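Local coordinates for nonribosomal peptide synthase (Streptomyces sp. MJ635-86F5, PDB 5JJP), which probably activates an aliphatic beta-amino acid by ATP-dependent adenylation, as an adenylation enzyme of the nonribosomal peptide synthetase type, at residues 114-120 and 142-146. Residues are numbered along the deposited sequence; the frame is centred on the assembly and turned at random.
Sequences TIPETPV and SREGL
Pro116 and Arg143 bring the two loops within 6.7 Å, CA to CA, and Val120 and Gly145 meet again at 6.6 Å; no backbone hydrogen bond joins the two segments. Residues 115-118 form a type I beta turn, closed by Thr118 N to Ile115 O (2.9 Å). Thr118 OG1 adds a second bond to that oxygen, from the same face of its plane. The turn sets Thr118 O before Arg143, whose chain, bent at chi2 (69°) and chi3 (78°), brings the guanidinium round end-on. Arg143 NH2 donates a hydrogen bond to Thr118 O (2.7 Å) on a lone pair in the carbonyl plane, and Arg143 NH1 a second to the same oxygen (2.9 Å), nearly in line with the C=O bond (177°). Thr118 O lies nearly in the guanidinium plane, and Pro116 O sits over one face. Glu90 forms a salt bridge with NE, so the group is held there as well as at its NH1/NH2 end. A methionine in place of Arg143 would probably leave Thr118 O without both donors and Glu90 without its mate. Farther along, Val120 CG2 packs on Glu144 O (3.6 Å). Gly145 suits its backbone angles, which would jam a CB against the preceding carbonyl; a CB would also strike that methyl. This surface contact joins loops flanking helix 120-130 of a beta-alpha-beta crossover, at the C-terminal ends of parallel strands 111-114 and 134-138 in the AMP-binding fold.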
ATOM      1  N   THR A 114      -5.370   5.365   9.614  1.00 17.53           N
ATOM      2  CA  THR A 114      -5.575   4.828  10.950  1.00 17.42           C
ATOM      3  C   THR A 114      -6.897   4.055  10.942  1.00 17.04           C
ATOM      4  O   THR A 114      -7.748   4.289  10.074  1.00 18.36           O
ATOM      5  CB  THR A 114      -5.527   6.055  11.904  1.00 16.73           C
ATOM      6  OG1 THR A 114      -4.175   6.258  12.367  1.00 16.78           O
ATOM      7  CG2 THR A 114      -6.345   5.920  13.031  1.00 17.74           C
ATOM      8  N   ILE A 115      -7.094   3.163  11.889  1.00 16.96           N
ATOM      9  CA  ILE A 115      -8.417   2.575  12.090  1.00 18.56           C
ATOM     10  C   ILE A 115      -8.932   2.852  13.486  1.00 19.10           C
ATOM     11  O   ILE A 115      -8.137   3.216  14.375  1.00 18.31           O
ATOM     12  CB  ILE A 115      -8.422   1.084  11.806  1.00 18.80           C
ATOM     13  CG1 ILE A 115      -7.307   0.377  12.593  1.00 20.89           C
ATOM     14  CG2 ILE A 115      -8.220   0.863  10.306  1.00 19.55           C
ATOM     15  CD1 ILE A 115      -7.451  -1.153  12.603  1.00 20.50           C
ATOM     16  N   PRO A 116     -10.265   2.746  13.664  1.00 20.29           N
ATOM     17  CA  PRO A 116     -10.867   2.977  14.981  1.00 22.60           C
ATOM     18  C   PRO A 116     -10.201   2.203  16.120  1.00 23.36           C
ATOM     19  O   PRO A 116     -10.097   2.725  17.240  1.00 23.16           O
ATOM     20  CB  PRO A 116     -12.334   2.530  14.785  1.00 22.02           C
ATOM     21  CG  PRO A 116     -12.599   2.797  13.325  1.00 21.47           C
ATOM     22  CD  PRO A 116     -11.303   2.492  12.633  1.00 20.17           C
ATOM     23  N   GLU A 117      -9.722   0.994  15.810  1.00 24.65           N
ATOM     24  CA  GLU A 117      -9.113   0.103  16.793  1.00 23.13           C
ATOM     25  C   GLU A 117      -7.670   0.445  17.085  1.00 21.83           C
ATOM     26  O   GLU A 117      -7.036  -0.206  17.902  1.00 20.70           O
ATOM     27  CB  GLU A 117      -9.208  -1.331  16.283  1.00 22.90           C
ATOM     28  CG  GLU A 117     -10.647  -1.863  16.140  1.00 26.49           C
ATOM     29  CD  GLU A 117     -11.349  -1.447  14.853  1.00 28.23           C
ATOM     30  OE1 GLU A 117     -10.692  -1.038  13.895  1.00 31.34           O
ATOM     31  OE2 GLU A 117     -12.594  -1.510  14.810  1.00 35.58           O
ATOM     32  N   THR A 118      -7.099   1.378  16.338  1.00 21.48           N
ATOM     33  CA  THR A 118      -5.742   1.818  16.621  1.00 21.36           C
ATOM     34  C   THR A 118      -5.720   2.398  18.067  1.00 20.93           C
ATOM     35  O   THR A 118      -6.483   3.331  18.379  1.00 19.41           O
ATOM     36  CB  THR A 118      -5.288   2.920  15.644  1.00 21.43           C
ATOM     37  OG1 THR A 118      -5.294   2.437  14.291  1.00 19.89           O
ATOM     38  CG2 THR A 118      -3.861   3.362  15.977  1.00 23.49           C
ATOM     39  N   PRO A 119      -4.845   1.864  18.930  1.00 20.57           N
ATOM     40  CA  PRO A 119      -4.769   2.311  20.323  1.00 21.31           C
ATOM     41  C   PRO A 119      -4.561   3.812  20.453  1.00 20.92           C
ATOM     42  O   PRO A 119      -3.701   4.400  19.784  1.00 19.32           O
ATOM     43  CB  PRO A 119      -3.550   1.567  20.867  1.00 22.79           C
ATOM     44  CG  PRO A 119      -3.414   0.351  19.977  1.00 22.41           C
ATOM     45  CD  PRO A 119      -3.768   0.898  18.615  1.00 21.83           C
ATOM     46  N   VAL A 120      -5.358   4.422  21.317  1.00 20.34           N
ATOM     47  CA  VAL A 120      -5.316   5.846  21.536  1.00 22.06           C
ATOM     48  C   VAL A 120      -3.874   6.362  21.916  1.00 24.32           C
ATOM     49  O   VAL A 120      -3.476   7.450  21.517  1.00 19.90           O
ATOM     50  CB  VAL A 120      -6.436   6.232  22.561  1.00 23.10           C
ATOM     51  CG1 VAL A 120      -6.058   5.723  23.952  1.00 25.24           C
ATOM     52  CG2 VAL A 120      -6.699   7.751  22.637  1.00 22.32           C
ATOM     53  N   SER A 142     -16.321   7.403  16.146  1.00 25.02           N
ATOM     54  CA  SER A 142     -16.568   8.030  17.430  1.00 25.85           C
ATOM     55  C   SER A 142     -15.317   7.963  18.246  1.00 23.58           C
ATOM     56  O   SER A 142     -15.321   7.561  19.401  1.00 20.99           O
ATOM     57  CB  SER A 142     -17.740   7.363  18.158  1.00 25.06           C
ATOM     58  OG  SER A 142     -17.410   5.998  18.443  1.00 24.51           O
ATOM     59  N   ARG A 143     -14.232   8.410  17.644  1.00 23.35           N
ATOM     60  CA  ARG A 143     -12.965   8.320  18.351  1.00 21.01           C
ATOM     61  C   ARG A 143     -12.978   9.243  19.586  1.00 20.44           C
ATOM     62  O   ARG A 143     -13.289  10.420  19.484  1.00 19.41           O
ATOM     63  CB  ARG A 143     -11.819   8.668  17.384  1.00 20.69           C
ATOM     64  CG  ARG A 143     -10.471   8.951  18.067  1.00 20.55           C
ATOM     65  CD  ARG A 143      -9.871   7.678  18.673  1.00 21.18           C
ATOM     66  NE  ARG A 143      -9.254   6.838  17.663  1.00 20.94           N
ATOM     67  CZ  ARG A 143      -8.527   5.769  17.927  1.00 24.53           C
ATOM     68  NH1 ARG A 143      -8.294   5.391  19.187  1.00 27.15           N
ATOM     69  NH2 ARG A 143      -8.009   5.076  16.931  1.00 24.24           N
ATOM     70  N   GLU A 144     -12.536   8.712  20.711  1.00 21.80           N
ATOM     71  CA  GLU A 144     -12.292   9.450  21.946  1.00 25.96           C
ATOM     72  C   GLU A 144     -10.794   9.639  22.213  1.00 24.11           C
ATOM     73  O   GLU A 144      -9.959   8.870  21.725  1.00 20.33           O
ATOM     74  CB  GLU A 144     -12.715   8.622  23.196  1.00 30.43           C
ATOM     75  CG  GLU A 144     -14.173   8.330  23.533  1.00 39.54           C
ATOM     76  CD  GLU A 144     -14.307   7.218  24.615  1.00 44.44           C
ATOM     77  OE1 GLU A 144     -13.328   6.484  24.901  1.00 39.01           O
ATOM     78  OE2 GLU A 144     -15.427   7.076  25.186  1.00 48.47           O
ATOM     79  N   GLY A 145     -10.483  10.615  23.067  1.00 24.71           N
ATOM     80  CA  GLY A 145      -9.083  10.916  23.480  1.00 25.61           C
ATOM     81  C   GLY A 145      -8.375  11.978  22.632  1.00 24.93           C
ATOM     82  O   GLY A 145      -7.162  12.170  22.747  1.00 23.48           O
ATOM     83  N   LEU A 146      -9.110  12.647  21.756  1.00 24.12           N
ATOM     84  CA  LEU A 146      -8.450  13.623  20.887  1.00 25.89           C
ATOM     85  C   LEU A 146      -8.086  14.952  21.578  1.00 27.92           C
ATOM     86  O   LEU A 146      -8.830  15.439  22.441  1.00 31.05           O
ATOM     87  CB  LEU A 146      -9.294  13.965  19.694  1.00 24.89           C
ATOM     88  CG  LEU A 146      -9.499  12.794  18.744  1.00 24.57           C
ATOM     89  CD1 LEU A 146     -10.673  13.090  17.855  1.00 25.00           C
ATOM     90  CD2 LEU A 146      -8.276  12.465  17.904  1.00 24.28           C
TER